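Local coordinates for amoebiasin-2 (Entamoeba histolytica, PDB 3M86), which inhibits the amoeba's own cysteine proteases CP1, CP2 and, to a lesser extent, CP5 by blocking their substrate-binding site with three loops, at residues His7-Lys12 with Leu104-Val109; Leu25-Leu30 with Glu73-Pro78; Gln29-Pro34 with Gly67-Arg72; Tyr38-Glu43 with Leu88-Pro93. All coordinates share one frame; numbering follows the deposited sequence.

Contact 1 (His7-Lys12 with Leu104-Val109); sequences HILTEK and LTYSVV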
loop_
_atom_site.group_PDB
_atom_site.type_symbol
_atom_site.label_atom_id
_atom_site.label_comp_id
_atom_site.label_asym_id
_atom_site.label_seq_id
_atom_site.Cartn_x
_atom_site.Cartn_y
_atom_site.Cartn_z
ATOM N N HIS A 7 -9.313 -2.036 6.411
ATOM C CA HIS A 7 -9.725 -1.479 5.127
ATOM C C HIS A 7 -8.706 -1.823 4.073
ATOM O O HIS A 7 -7.530 -1.529 4.245
ATOM C CB HIS A 7 -9.859 0.039 5.226
ATOM C CG HIS A 7 -10.679 0.479 6.391
ATOM N ND1 HIS A 7 -12.009 0.828 6.280
ATOM C CD2 HIS A 7 -10.358 0.619 7.701
ATOM C CE1 HIS A 7 -12.473 1.152 7.473
ATOM N NE2 HIS A 7 -11.493 1.038 8.350
ATOM N N ILE A 8 -9.168 -2.444 2.989
ATOM C CA ILE A 8 -8.252 -2.917 1.952
ATOM C C ILE A 8 -8.210 -1.905 0.811
ATOM O O ILE A 8 -9.253 -1.482 0.301
ATOM C CB ILE A 8 -8.667 -4.296 1.428
ATOM C CG1 ILE A 8 -8.565 -5.330 2.556
ATOM C CG2 ILE A 8 -7.750 -4.714 0.273
ATOM C CD1 ILE A 8 -9.052 -6.709 2.189
ATOM N N LEU A 9 -7.003 -1.491 0.439
ATOM C CA LEU A 9 -6.838 -0.554 -0.669
ATOM C C LEU A 9 -6.011 -1.225 -1.749
ATOM O O LEU A 9 -5.015 -1.881 -1.452
ATOM C CB LEU A 9 -6.135 0.709 -0.202
ATOM C CG LEU A 9 -6.911 1.563 0.798
ATOM C CD1 LEU A 9 -6.061 2.696 1.310
ATOM C CD2 LEU A 9 -8.186 2.094 0.131
ATOM N N THR A 10 -6.443 -1.065 -3.001
ATOM C CA THR A 10 -5.708 -1.605 -4.137
ATOM C C THR A 10 -5.444 -0.513 -5.167
ATOM O O THR A 10 -5.762 0.650 -4.945
ATOM C CB THR A 10 -6.488 -2.744 -4.824
ATOM O OG1 THR A 10 -7.572 -2.195 -5.590
ATOM C CG2 THR A 10 -7.022 -3.728 -3.792
ATOM N N GLU A 11 -4.872 -0.891 -6.301
ATOM C CA GLU A 11 -4.617 0.060 -7.376
ATOM C C GLU A 11 -5.908 0.756 -7.784
ATOM O O GLU A 11 -5.899 1.906 -8.225
ATOM C CB GLU A 11 -4.045 -0.672 -8.599
ATOM C CG GLU A 11 -2.637 -1.248 -8.413
ATOM C CD GLU A 11 -2.612 -2.664 -7.850
ATOM O OE1 GLU A 11 -1.582 -3.351 -8.058
ATOM O OE2 GLU A 11 -3.594 -3.075 -7.185
ATOM N N LYS A 12 -7.017 0.047 -7.646
ATOM C CA LYS A 12 -8.298 0.556 -8.127
ATOM C C LYS A 12 -8.840 1.718 -7.295
ATOM O O LYS A 12 -9.722 2.454 -7.760
ATOM C CB LYS A 12 -9.308 -0.583 -8.238
ATOM C CG LYS A 12 -8.848 -1.670 -9.217
ATOM C CD LYS A 12 -9.984 -2.589 -9.632
ATOM C CE LYS A 12 -11.026 -1.832 -10.425
ATOM N NZ LYS A 12 -12.144 -2.716 -10.843
ATOM N N LEU A 104 0.164 6.003 -6.899
ATOM C CA LEU A 104 -1.123 5.901 -6.225
ATOM C C LEU A 104 -1.155 6.911 -5.088
ATOM O O LEU A 104 -0.135 7.159 -4.446
ATOM C CB LEU A 104 -1.335 4.497 -5.666
ATOM C CG LEU A 104 -1.287 3.334 -6.661
ATOM C CD1 LEU A 104 -1.231 2.002 -5.906
ATOM C CD2 LEU A 104 -2.472 3.370 -7.629
ATOM N N THR A 105 -2.321 7.500 -4.856
ATOM C CA THR A 105 -2.494 8.447 -3.766
ATOM C C THR A 105 -3.763 8.095 -3.008
ATOM O O THR A 105 -4.807 7.850 -3.613
ATOM C CB THR A 105 -2.604 9.896 -4.288
ATOM O OG1 THR A 105 -1.441 10.219 -5.068
ATOM C CG2 THR A 105 -2.712 10.869 -3.129
ATOM N N TYR A 106 -3.674 8.045 -1.684
ATOM C CA TYR A 106 -4.853 7.839 -0.862
ATOM C C TYR A 106 -4.919 8.907 0.238
ATOM O O TYR A 106 -3.905 9.275 0.816
ATOM C CB TYR A 106 -4.830 6.473 -0.180
ATOM C CG TYR A 106 -4.563 5.274 -1.056
ATOM C CD1 TYR A 106 -5.470 4.876 -2.031
ATOM C CD2 TYR A 106 -3.427 4.504 -0.860
ATOM C CE1 TYR A 106 -5.230 3.750 -2.816
ATOM C CE2 TYR A 106 -3.180 3.384 -1.642
ATOM C CZ TYR A 106 -4.083 3.012 -2.601
ATOM O OH TYR A 106 -3.844 1.894 -3.356
ATOM N N SER A 107 -6.119 9.390 0.525
ATOM C CA SER A 107 -6.334 10.307 1.629
ATOM C C SER A 107 -7.009 9.526 2.744
ATOM O O SER A 107 -8.022 8.870 2.522
ATOM C CB SER A 107 -7.232 11.461 1.187
ATOM O OG SER A 107 -6.630 12.180 0.131
ATOM N N VAL A 108 -6.439 9.572 3.941
ATOM C CA VAL A 108 -6.995 8.809 5.041
ATOM C C VAL A 108 -7.260 9.713 6.236
ATOM O O VAL A 108 -6.352 10.363 6.749
ATOM C CB VAL A 108 -6.083 7.649 5.460
ATOM C CG1 VAL A 108 -6.691 6.924 6.673
ATOM C CG2 VAL A 108 -5.857 6.690 4.284
ATOM N N VAL A 109 -8.520 9.779 6.646
ATOM C CA VAL A 109 -8.912 10.532 7.821
ATOM C C VAL A 109 -9.108 9.559 8.967
ATOM O O VAL A 109 -9.933 8.651 8.887
ATOM C CB VAL A 109 -10.237 11.286 7.583
ATOM C CG1 VAL A 109 -10.627 12.084 8.824
ATOM C CG2 VAL A 109 -10.123 12.190 6.363
#
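Y106 reaches from the strand 104-109 across the interior of the beta sandwich to L9 of the opposite sheet and to T10, which follows it, with 239 Å² buried between the two segments. Its CB leaves the strand toward H7-K12, and CG stands anti to the carbonyl carbon, beside the backbone N (chi1 -51°). L9 CD1 lies 3.8 Å from Y106 CG and, slightly farther off, meets CD1 and CD2 of Y106, covering one ring face; a CH-pi contact results, with L9 CD1 3.9 Å from the centroid of the Y106 ring. Farther out, CE1 and CZ of Y106 come up to L9 CB, CZ at 3.9 Å, as the two side chains pass with their tips heading opposite ways. At the tip, Y106 OH donates to T10 O over 2.8 Å. T10 O lies near the plane of the ring, at its edge, whereas the hydroxyl stands well above the carbonyl plane, 68° out of it. Next to this bond L104 CD2 packs 3.8 Å from E11 O. T10 OG1 accepts from K12 N at 3.1 Å, an ST turn, and is also hydrogen-bonded to E13 OE1; E11 OE1 is held by R31 N. Strand 6-9 runs along 25-32 in one sheet, while 104-109 belongs to the other, where L88 of strand 82-91 packs against both L104 and Y106.

Contact 2 (Leu25-Leu30 with Glu73-Pro78); sequences LIKIQL and EIQLKP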
loop_
_atom_site.group_PDB
_atom_site.type_symbol
_atom_site.label_atom_id
_atom_site.label_comp_id
_atom_site.label_asym_id
_atom_site.label_seq_id
_atom_site.Cartn_x
_atom_site.Cartn_y
_atom_site.Cartn_z
ATOM N N LEU A 25 -7.261 -0.744 10.863
ATOM C CA LEU A 25 -6.037 -1.036 10.129
ATOM C C LEU A 25 -6.248 -0.774 8.654
ATOM O O LEU A 25 -7.346 -0.991 8.146
ATOM C CB LEU A 25 -5.625 -2.497 10.304
ATOM C CG LEU A 25 -4.950 -2.967 11.588
ATOM C CD1 LEU A 25 -4.707 -4.463 11.497
ATOM C CD2 LEU A 25 -3.637 -2.222 11.797
ATOM N N ILE A 26 -5.199 -0.315 7.974
ATOM C CA ILE A 26 -5.212 -0.191 6.518
ATOM C C ILE A 26 -4.324 -1.272 5.942
ATOM O O ILE A 26 -3.204 -1.471 6.411
ATOM C CB ILE A 26 -4.684 1.170 6.079
ATOM C CG1 ILE A 26 -5.640 2.270 6.533
ATOM C CG2 ILE A 26 -4.507 1.227 4.544
ATOM C CD1 ILE A 26 -5.053 3.643 6.449
ATOM N N LYS A 27 -4.842 -1.990 4.950
ATOM C CA LYS A 27 -4.046 -2.993 4.235
ATOM C C LYS A 27 -4.024 -2.632 2.768
ATOM O O LYS A 27 -5.036 -2.740 2.087
ATOM C CB LYS A 27 -4.606 -4.416 4.412
ATOM C CG LYS A 27 -4.391 -5.064 5.780
ATOM C CD LYS A 27 -4.675 -6.576 5.708
ATOM C CE LYS A 27 -4.606 -7.230 7.082
ATOM N NZ LYS A 27 -4.982 -8.676 7.048
ATOM N N ILE A 28 -2.861 -2.196 2.292
ATOM C CA ILE A 28 -2.665 -1.850 0.893
ATOM C C ILE A 28 -2.150 -3.109 0.215
ATOM O O ILE A 28 -1.102 -3.636 0.593
ATOM C CB ILE A 28 -1.649 -0.720 0.767
ATOM C CG1 ILE A 28 -2.186 0.524 1.495
ATOM C CG2 ILE A 28 -1.349 -0.417 -0.714
ATOM C CD1 ILE A 28 -1.135 1.580 1.767
ATOM N N GLN A 29 -2.895 -3.591 -0.771
ATOM C CA GLN A 29 -2.585 -4.852 -1.435
ATOM C C GLN A 29 -2.441 -4.579 -2.926
ATOM O O GLN A 29 -3.418 -4.222 -3.589
ATOM C CB GLN A 29 -3.698 -5.871 -1.182
ATOM C CG GLN A 29 -3.765 -6.304 0.285
ATOM C CD GLN A 29 -4.759 -7.434 0.526
ATOM O OE1 GLN A 29 -5.622 -7.709 -0.307
ATOM N NE2 GLN A 29 -4.640 -8.088 1.678
ATOM N N LEU A 30 -1.213 -4.712 -3.418
ATOM C CA LEU A 30 -0.877 -4.312 -4.784
ATOM C C LEU A 30 -0.178 -5.454 -5.489
ATOM O O LEU A 30 0.489 -6.265 -4.858
ATOM C CB LEU A 30 0.067 -3.102 -4.755
ATOM C CG LEU A 30 -0.437 -1.911 -3.931
ATOM C CD1 LEU A 30 0.647 -0.841 -3.861
ATOM C CD2 LEU A 30 -1.725 -1.349 -4.535
ATOM N N GLU A 73 1.916 -6.360 0.229
ATOM C CA GLU A 73 0.886 -5.984 1.169
ATOM C C GLU A 73 1.526 -5.184 2.279
ATOM O O GLU A 73 2.450 -5.655 2.942
ATOM C CB GLU A 73 0.189 -7.206 1.755
ATOM C CG GLU A 73 -0.837 -6.779 2.782
ATOM C CD GLU A 73 -1.357 -7.921 3.609
ATOM O OE1 GLU A 73 -0.630 -8.377 4.521
ATOM O OE2 GLU A 73 -2.497 -8.355 3.353
ATOM N N ILE A 74 1.042 -3.962 2.459
ATOM C CA ILE A 74 1.580 -3.069 3.473
ATOM C C ILE A 74 0.450 -2.765 4.437
ATOM O O ILE A 74 -0.603 -2.284 4.028
ATOM C CB ILE A 74 2.070 -1.747 2.861
ATOM C CG1 ILE A 74 3.196 -2.018 1.856
ATOM C CG2 ILE A 74 2.555 -0.814 3.959
ATOM C CD1 ILE A 74 3.449 -0.878 0.887
ATOM N N GLN A 75 0.654 -3.074 5.711
ATOM C CA GLN A 75 -0.382 -2.814 6.700
ATOM C C GLN A 75 0.027 -1.660 7.595
ATOM O O GLN A 75 1.142 -1.653 8.135
ATOM C CB GLN A 75 -0.640 -4.050 7.549
ATOM C CG GLN A 75 -1.017 -5.278 6.751
ATOM C CD GLN A 75 -1.327 -6.448 7.664
ATOM O OE1 GLN A 75 -1.745 -6.258 8.808
ATOM N NE2 GLN A 75 -1.115 -7.654 7.174
ATOM N N LEU A 76 -0.872 -0.687 7.755
ATOM C CA LEU A 76 -0.584 0.496 8.562
ATOM C C LEU A 76 -1.576 0.637 9.703
ATOM O O LEU A 76 -2.787 0.484 9.512
ATOM C CB LEU A 76 -0.681 1.768 7.719
ATOM C CG LEU A 76 0.261 1.844 6.520
ATOM C CD1 LEU A 76 -0.079 3.065 5.674
ATOM C CD2 LEU A 76 1.691 1.897 7.029
ATOM N N LYS A 77 -1.061 0.935 10.880
ATOM C CA LYS A 77 -1.929 1.097 12.036
ATOM C C LYS A 77 -1.818 2.532 12.512
ATOM O O LYS A 77 -0.724 3.032 12.703
ATOM C CB LYS A 77 -1.485 0.153 13.151
ATOM C CG LYS A 77 -2.380 0.214 14.388
ATOM C CD LYS A 77 -1.951 -0.815 15.424
ATOM C CE LYS A 77 -2.829 -0.744 16.665
ATOM N NZ LYS A 77 -2.450 -1.777 17.670
ATOM N N PRO A 78 -2.950 3.207 12.721
ATOM C CA PRO A 78 -2.853 4.587 13.211
ATOM C C PRO A 78 -2.112 4.704 14.545
ATOM O O PRO A 78 -2.332 3.904 15.459
ATOM C CB PRO A 78 -4.318 4.980 13.429
ATOM C CG PRO A 78 -5.079 4.116 12.504
ATOM C CD PRO A 78 -4.343 2.804 12.447
HETATM O O HOH W 1 -3.186 -10.178 5.167
#
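Strands 25-30 and 73-78 run antiparallel at 166°, I26 facing L76 and I28 facing I74 in hydrogen-bonded pairs, K27 facing Q75 and Q29 facing E73 in non-hydrogen-bonded ones. The link from I26 N to L76 O (3.0 Å) is almost straight, and I28 N reaches I74 O at 2.8 Å. I26, I28, I74 and L76 share the inner face; CB of I28 lies 4.4 Å from CB of I74, and CD1 of I28 meets CD1 of L76. These are the two central strands of one sheet of the immunoglobulin-like beta sandwich of the chagasin-family inhibitors, and their inner face packs on I42, I86 and L88 of the other sheet. K27, Q29, E73 and Q75 form a polar row on the outer face. E73 CG, anti to its backbone N (chi1 177°), lies 3.9 Å from Q29 CG, and the two side chains run side by side. E73 OE2 accepts from Q29 NE2 at 2.7 Å on the anti lone pair, amide and carboxylate lying nearly coplanar, while Q75 NE2 reaches OE1 of E73 from above the carboxylate plane (2.8 Å). A water accepts from K27 NZ and donates to OE2 of E73, bridging two charges that do not touch directly. The extended K27 lies alongside Q75, its CE 3.4 Å from Q75 CD. Beyond the row, L25 CD2 presses on K77 CB at 3.5 Å, tighter than a usual carbon contact.

Contact 3 (Gln29-Pro34 with Gly67-Arg72); sequences QLRTNP and GFPSIR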
loop_
_atom_site.group_PDB
_atom_site.type_symbol
_atom_site.label_atom_id
_atom_site.label_comp_id
_atom_site.label_asym_id
_atom_site.label_seq_id
_atom_site.Cartn_x
_atom_site.Cartn_y
_atom_site.Cartn_z
ATOM N N GLN A 29 -2.895 -3.591 -0.771
ATOM C CA GLN A 29 -2.585 -4.852 -1.435
ATOM C C GLN A 29 -2.441 -4.579 -2.926
ATOM O O GLN A 29 -3.418 -4.222 -3.589
ATOM C CB GLN A 29 -3.698 -5.871 -1.182
ATOM C CG GLN A 29 -3.765 -6.304 0.285
ATOM C CD GLN A 29 -4.759 -7.434 0.526
ATOM O OE1 GLN A 29 -5.622 -7.709 -0.307
ATOM N NE2 GLN A 29 -4.640 -8.088 1.678
ATOM N N LEU A 30 -1.213 -4.712 -3.418
ATOM C CA LEU A 30 -0.877 -4.312 -4.784
ATOM C C LEU A 30 -0.178 -5.454 -5.489
ATOM O O LEU A 30 0.489 -6.265 -4.858
ATOM C CB LEU A 30 0.067 -3.102 -4.755
ATOM C CG LEU A 30 -0.437 -1.911 -3.931
ATOM C CD1 LEU A 30 0.647 -0.841 -3.861
ATOM C CD2 LEU A 30 -1.725 -1.349 -4.535
ATOM N N ARG A 31 -0.305 -5.517 -6.807
ATOM C CA ARG A 31 0.477 -6.494 -7.551
ATOM C C ARG A 31 1.834 -5.898 -7.912
ATOM O O ARG A 31 1.990 -4.691 -8.099
ATOM C CB ARG A 31 -0.246 -6.990 -8.814
ATOM C CG ARG A 31 -1.563 -7.753 -8.559
ATOM C CD ARG A 31 -1.503 -8.699 -7.365
ATOM N NE ARG A 31 -2.689 -9.558 -7.271
ATOM C CZ ARG A 31 -3.712 -9.370 -6.435
ATOM N NH1 ARG A 31 -3.730 -8.345 -5.589
ATOM N NH2 ARG A 31 -4.724 -10.226 -6.442
ATOM N N THR A 32 2.818 -6.768 -8.029
ATOM C CA THR A 32 4.182 -6.331 -8.268
ATOM C C THR A 32 4.945 -7.431 -8.993
ATOM O O THR A 32 4.545 -8.593 -8.957
ATOM C CB THR A 32 4.868 -5.925 -6.931
ATOM O OG1 THR A 32 6.186 -5.440 -7.196
ATOM C CG2 THR A 32 4.957 -7.118 -5.981
ATOM N N ASN A 33 6.014 -7.060 -9.697
ATOM C CA ASN A 33 6.826 -8.036 -10.438
ATOM C C ASN A 33 8.288 -7.842 -10.126
ATOM O O ASN A 33 8.997 -7.149 -10.848
ATOM C CB ASN A 33 6.607 -7.865 -11.937
ATOM C CG ASN A 33 7.416 -8.837 -12.759
ATOM O OD1 ASN A 33 8.015 -9.770 -12.226
ATOM N ND2 ASN A 33 7.439 -8.623 -14.076
ATOM N N PRO A 34 8.751 -8.465 -9.036
ATOM C CA PRO A 34 10.108 -8.243 -8.525
ATOM C C PRO A 34 11.187 -8.641 -9.520
ATOM O O PRO A 34 12.300 -8.129 -9.441
ATOM C CB PRO A 34 10.185 -9.170 -7.302
ATOM C CG PRO A 34 8.805 -9.499 -6.950
ATOM C CD PRO A 34 7.977 -9.394 -8.198
ATOM N N GLY A 67 3.664 -18.212 -10.133
ATOM C CA GLY A 67 4.733 -17.565 -9.393
ATOM C C GLY A 67 4.787 -16.083 -9.711
ATOM O O GLY A 67 5.459 -15.305 -9.033
ATOM N N PHE A 68 4.065 -15.705 -10.759
ATOM C CA PHE A 68 3.966 -14.324 -11.213
ATOM C C PHE A 68 2.490 -14.009 -11.442
ATOM O O PHE A 68 1.747 -14.862 -11.934
ATOM C CB PHE A 68 4.752 -14.153 -12.519
ATOM C CG PHE A 68 4.322 -12.964 -13.339
ATOM C CD1 PHE A 68 4.969 -11.742 -13.210
ATOM C CD2 PHE A 68 3.268 -13.068 -14.235
ATOM C CE1 PHE A 68 4.573 -10.644 -13.958
ATOM C CE2 PHE A 68 2.868 -11.976 -14.981
ATOM C CZ PHE A 68 3.523 -10.762 -14.846
ATOM N N PRO A 69 2.050 -12.796 -11.066
ATOM C CA PRO A 69 2.868 -11.773 -10.409
ATOM C C PRO A 69 3.004 -12.059 -8.924
ATOM O O PRO A 69 2.639 -13.129 -8.431
ATOM C CB PRO A 69 2.037 -10.507 -10.594
ATOM C CG PRO A 69 0.636 -10.995 -10.556
ATOM C CD PRO A 69 0.652 -12.359 -11.219
ATOM N N SER A 70 3.528 -11.083 -8.208
ATOM C CA SER A 70 3.601 -11.198 -6.764
ATOM C C SER A 70 2.639 -10.187 -6.166
ATOM O O SER A 70 2.104 -9.313 -6.870
ATOM C CB SER A 70 5.026 -10.962 -6.277
ATOM O OG SER A 70 5.895 -11.946 -6.827
ATOM N N ILE A 71 2.419 -10.321 -4.868
ATOM C CA ILE A 71 1.561 -9.413 -4.137
ATOM C C ILE A 71 2.362 -8.697 -3.074
ATOM O O ILE A 71 3.061 -9.336 -2.280
ATOM C CB ILE A 71 0.411 -10.173 -3.460
ATOM C CG1 ILE A 71 -0.426 -10.889 -4.526
ATOM C CG2 ILE A 71 -0.431 -9.224 -2.628
ATOM C CD1 ILE A 71 -1.595 -11.660 -3.951
ATOM N N ARG A 72 2.253 -7.370 -3.064
ATOM C CA ARG A 72 2.833 -6.542 -2.006
ATOM C C ARG A 72 1.727 -6.133 -1.061
ATOM O O ARG A 72 0.698 -5.632 -1.492
ATOM C CB ARG A 72 3.468 -5.295 -2.609
ATOM C CG ARG A 72 4.038 -4.327 -1.581
ATOM C CD ARG A 72 5.334 -4.838 -0.981
ATOM N NE ARG A 72 5.933 -3.887 -0.028
ATOM C CZ ARG A 72 6.675 -2.835 -0.374
ATOM N NH1 ARG A 72 6.926 -2.578 -1.659
ATOM N NH2 ARG A 72 7.171 -2.033 0.570
#
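The roots of the BC and DE loops, two parts of the tripartite wedge that blocks the substrate-binding site of target proteases, are joined here as T32 pairs with S70 and N33 meets F68. The antiparallel ladder continues to its end: R72 N donates to L30 O at 2.7 Å, and S70 N to T32 O at 2.8 Å. T32 OG1 is anti to the backbone N (chi1 -177°), which puts CG2 in the crowded position between N and C, where it packs on S70 and on CB of R72. On the other face R31 bends at chi2 and lies beside I71, with R31 CD 3.7 Å from I71 CG1. The CD1 atom of I71 stands over the centre of the guanidinium. Past the strands, the amide of N33 meets the edge of the F68 ring, ND2 to CE1 3.5 Å and the planes 73° apart. A cis peptide joins F68 to P69, whose CB lies 3.6 Å from T32 O. P34 CD touches S70 OG (3.6 Å). N33 is further held by S35 at its OD1 and by the hydroxyl of Y90 at its backbone N. Strand 49-58 flanks 70-78 in the sheet, giving D54 as a salt-bridge partner to R72 and I56 as a neighbour of T32, P34 and S70, while R72 NH1 bonds to W40 O of the opposite sheet; W40 and Y90 there pack against T32.

Contact 4 (Tyr38-Glu43 with Leu88-Pro93); sequences YAWNIE and LGYSRP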
loop_
_atom_site.group_PDB
_atom_site.type_symbol
_atom_site.label_atom_id
_atom_site.label_comp_id
_atom_site.label_asym_id
_atom_site.label_seq_id
_atom_site.Cartn_x
_atom_site.Cartn_y
_atom_site.Cartn_z
ATOM N N TYR A 38 11.486 -3.586 -10.341
ATOM C CA TYR A 38 10.543 -2.589 -9.819
ATOM C C TYR A 38 10.034 -2.975 -8.442
ATOM O O TYR A 38 9.950 -4.159 -8.104
ATOM C CB TYR A 38 9.338 -2.392 -10.748
ATOM C CG TYR A 38 9.657 -1.564 -11.968
ATOM C CD1 TYR A 38 9.538 -0.182 -11.938
ATOM C CD2 TYR A 38 10.091 -2.164 -13.146
ATOM C CE1 TYR A 38 9.840 0.581 -13.052
ATOM C CE2 TYR A 38 10.395 -1.411 -14.257
ATOM C CZ TYR A 38 10.268 -0.042 -14.206
ATOM O OH TYR A 38 10.574 0.700 -15.323
ATOM N N ALA A 39 9.694 -1.965 -7.650
ATOM C CA ALA A 39 9.034 -2.196 -6.368
ATOM C C ALA A 39 8.206 -0.977 -6.009
ATOM O O ALA A 39 8.475 0.126 -6.484
ATOM C CB ALA A 39 10.053 -2.483 -5.275
ATOM N N TRP A 40 7.189 -1.180 -5.178
ATOM C CA TRP A 40 6.389 -0.073 -4.695
ATOM C C TRP A 40 7.135 0.598 -3.565
ATOM O O TRP A 40 7.699 -0.072 -2.701
ATOM C CB TRP A 40 5.036 -0.567 -4.188
ATOM C CG TRP A 40 4.126 -1.024 -5.292
ATOM C CD1 TRP A 40 3.898 -2.311 -5.698
ATOM C CD2 TRP A 40 3.322 -0.195 -6.112
ATOM N NE1 TRP A 40 2.997 -2.327 -6.729
ATOM C CE2 TRP A 40 2.619 -1.039 -7.007
ATOM C CE3 TRP A 40 3.115 1.186 -6.180
ATOM C CZ2 TRP A 40 1.727 -0.548 -7.954
ATOM C CZ3 TRP A 40 2.217 1.676 -7.116
ATOM C CH2 TRP A 40 1.536 0.812 -7.995
ATOM N N ASN A 41 7.173 1.925 -3.597
ATOM C CA ASN A 41 7.762 2.686 -2.504
ATOM C C ASN A 41 6.628 3.461 -1.870
ATOM O O ASN A 41 5.825 4.064 -2.580
ATOM C CB ASN A 41 8.811 3.651 -3.058
ATOM C CG ASN A 41 9.622 4.321 -1.970
ATOM O OD1 ASN A 41 10.182 3.657 -1.098
ATOM N ND2 ASN A 41 9.705 5.645 -2.026
ATOM N N ILE A 42 6.541 3.437 -0.547
ATOM C CA ILE A 42 5.460 4.138 0.137
ATOM C C ILE A 42 5.948 5.355 0.922
ATOM O O ILE A 42 7.008 5.329 1.563
ATOM C CB ILE A 42 4.675 3.184 1.060
ATOM C CG1 ILE A 42 3.426 3.868 1.610
ATOM C CG2 ILE A 42 5.567 2.666 2.201
ATOM C CD1 ILE A 42 2.496 2.935 2.356
ATOM N N GLU A 43 5.178 6.433 0.836
ATOM C CA GLU A 43 5.430 7.628 1.621
ATOM C C GLU A 43 4.204 7.862 2.474
ATOM O O GLU A 43 3.085 7.964 1.965
ATOM C CB GLU A 43 5.694 8.838 0.720
ATOM N N LEU A 88 2.119 6.131 -3.084
ATOM C CA LEU A 88 2.941 4.990 -3.506
ATOM C C LEU A 88 3.452 5.244 -4.917
ATOM O O LEU A 88 2.738 5.800 -5.749
ATOM C CB LEU A 88 2.115 3.703 -3.554
ATOM C CG LEU A 88 1.455 2.934 -2.397
ATOM C CD1 LEU A 88 2.441 2.104 -1.576
ATOM C CD2 LEU A 88 0.568 3.804 -1.532
ATOM N N GLY A 89 4.677 4.819 -5.188
ATOM C CA GLY A 89 5.207 4.875 -6.538
ATOM C C GLY A 89 5.811 3.535 -6.890
ATOM O O GLY A 89 6.468 2.917 -6.062
ATOM N N TYR A 90 5.570 3.072 -8.113
ATOM C CA TYR A 90 6.169 1.830 -8.573
ATOM C C TYR A 90 7.357 2.206 -9.426
ATOM O O TYR A 90 7.193 2.743 -10.520
ATOM C CB TYR A 90 5.151 1.073 -9.403
ATOM C CG TYR A 90 5.500 -0.353 -9.770
ATOM C CD1 TYR A 90 5.573 -1.355 -8.807
ATOM C CD2 TYR A 90 5.704 -0.701 -11.098
ATOM C CE1 TYR A 90 5.866 -2.670 -9.165
ATOM C CE2 TYR A 90 5.982 -2.005 -11.458
ATOM C CZ TYR A 90 6.048 -2.980 -10.496
ATOM O OH TYR A 90 6.334 -4.268 -10.889
ATOM N N SER A 91 8.558 1.939 -8.925
ATOM C CA SER A 91 9.773 2.385 -9.602
ATOM C C SER A 91 10.963 1.462 -9.378
ATOM O O SER A 91 10.894 0.527 -8.584
ATOM C CB SER A 91 10.147 3.781 -9.119
ATOM O OG SER A 91 10.681 3.708 -7.813
ATOM N N ARG A 92 12.059 1.745 -10.081
ATOM C CA ARG A 92 13.323 1.033 -9.885
ATOM C C ARG A 92 14.252 1.861 -9.009
ATOM O O ARG A 92 14.554 3.005 -9.333
ATOM C CB ARG A 92 14.021 0.768 -11.218
ATOM C CG ARG A 92 13.441 -0.366 -12.020
ATOM C CD ARG A 92 14.374 -0.745 -13.141
ATOM N NE ARG A 92 13.894 -1.914 -13.862
ATOM C CZ ARG A 92 13.629 -1.937 -15.161
ATOM N NH1 ARG A 92 13.810 -0.849 -15.898
ATOM N NH2 ARG A 92 13.186 -3.053 -15.725
ATOM N N PRO A 93 14.728 1.266 -7.911
ATOM C CA PRO A 93 15.503 1.937 -6.859
ATOM C C PRO A 93 16.656 2.781 -7.389
ATOM O O PRO A 93 16.707 3.980 -7.117
ATOM C CB PRO A 93 16.052 0.771 -6.028
ATOM C CG PRO A 93 15.936 -0.426 -6.909
ATOM C CD PRO A 93 14.716 -0.193 -7.732
#
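Y38, W40 and Y90 form an aromatic cluster where strands 39-43 and 82-91 pair at the edge of the second sheet of the sandwich, between the BC loop, which ends at Y38, and the FG loop, which begins at P93. The antiparallel ladder carries N41 N to G89 O (2.7 Å) and A39 N to S91 O. Y90 CG is anti to its backbone N (chi1 -170°), and the side chain crosses those of Y38 and W40 at about a right angle. Its CB sits over the six-membered ring of W40, 3.7 Å from the centroid, and its CD1 comes within 3.4 Å of W40 NE1; the five-membered ring of W40 and the Y90 ring are tilted 47° apart. Y38 CB covers the Y90 ring, 3.4 Å from CZ. The Y38 and Y90 planes are close to parallel, but the rings are slid apart and barely overlap. Polar tips are tied to the neighbouring sheet and loop: W40 NE1 to R31 O, Y90 OH to N33 N, R92 NE to T36 O. Farther along the ladder I42 and L88 lie side by side, CB of I42 3.6 Å from L88 CD1. R92, extended from CG to NE, passes obliquely over the Y38 ring, the guanidinium plane turned 36° from it: R92 CG stands over the ring centre, and Y38 CE2 lies over the centre of the guanidinium, 3.4 Å from CZ of R92.

Overall arrangement
Contacts 2 and 3 are successive parts of one ladder between strands 25-32 and 70-78, their centres about 15 Å apart and Q29 and L30 common to both. Contact 4 pairs strands 39-43 and 82-91 in the other sheet, its centre about 12 Å from that of contact 3 and 15 Å from that of contact 2. Contact 1 bridges the two sheets and joins the chain's first strand to its last, so the other three lie between its segments in sequence. Contact 4 alternates along the chain with contacts 2 and 3, its strands following theirs across the sandwich. Contacts 3 and 4 together include residues of all three inhibitory loops.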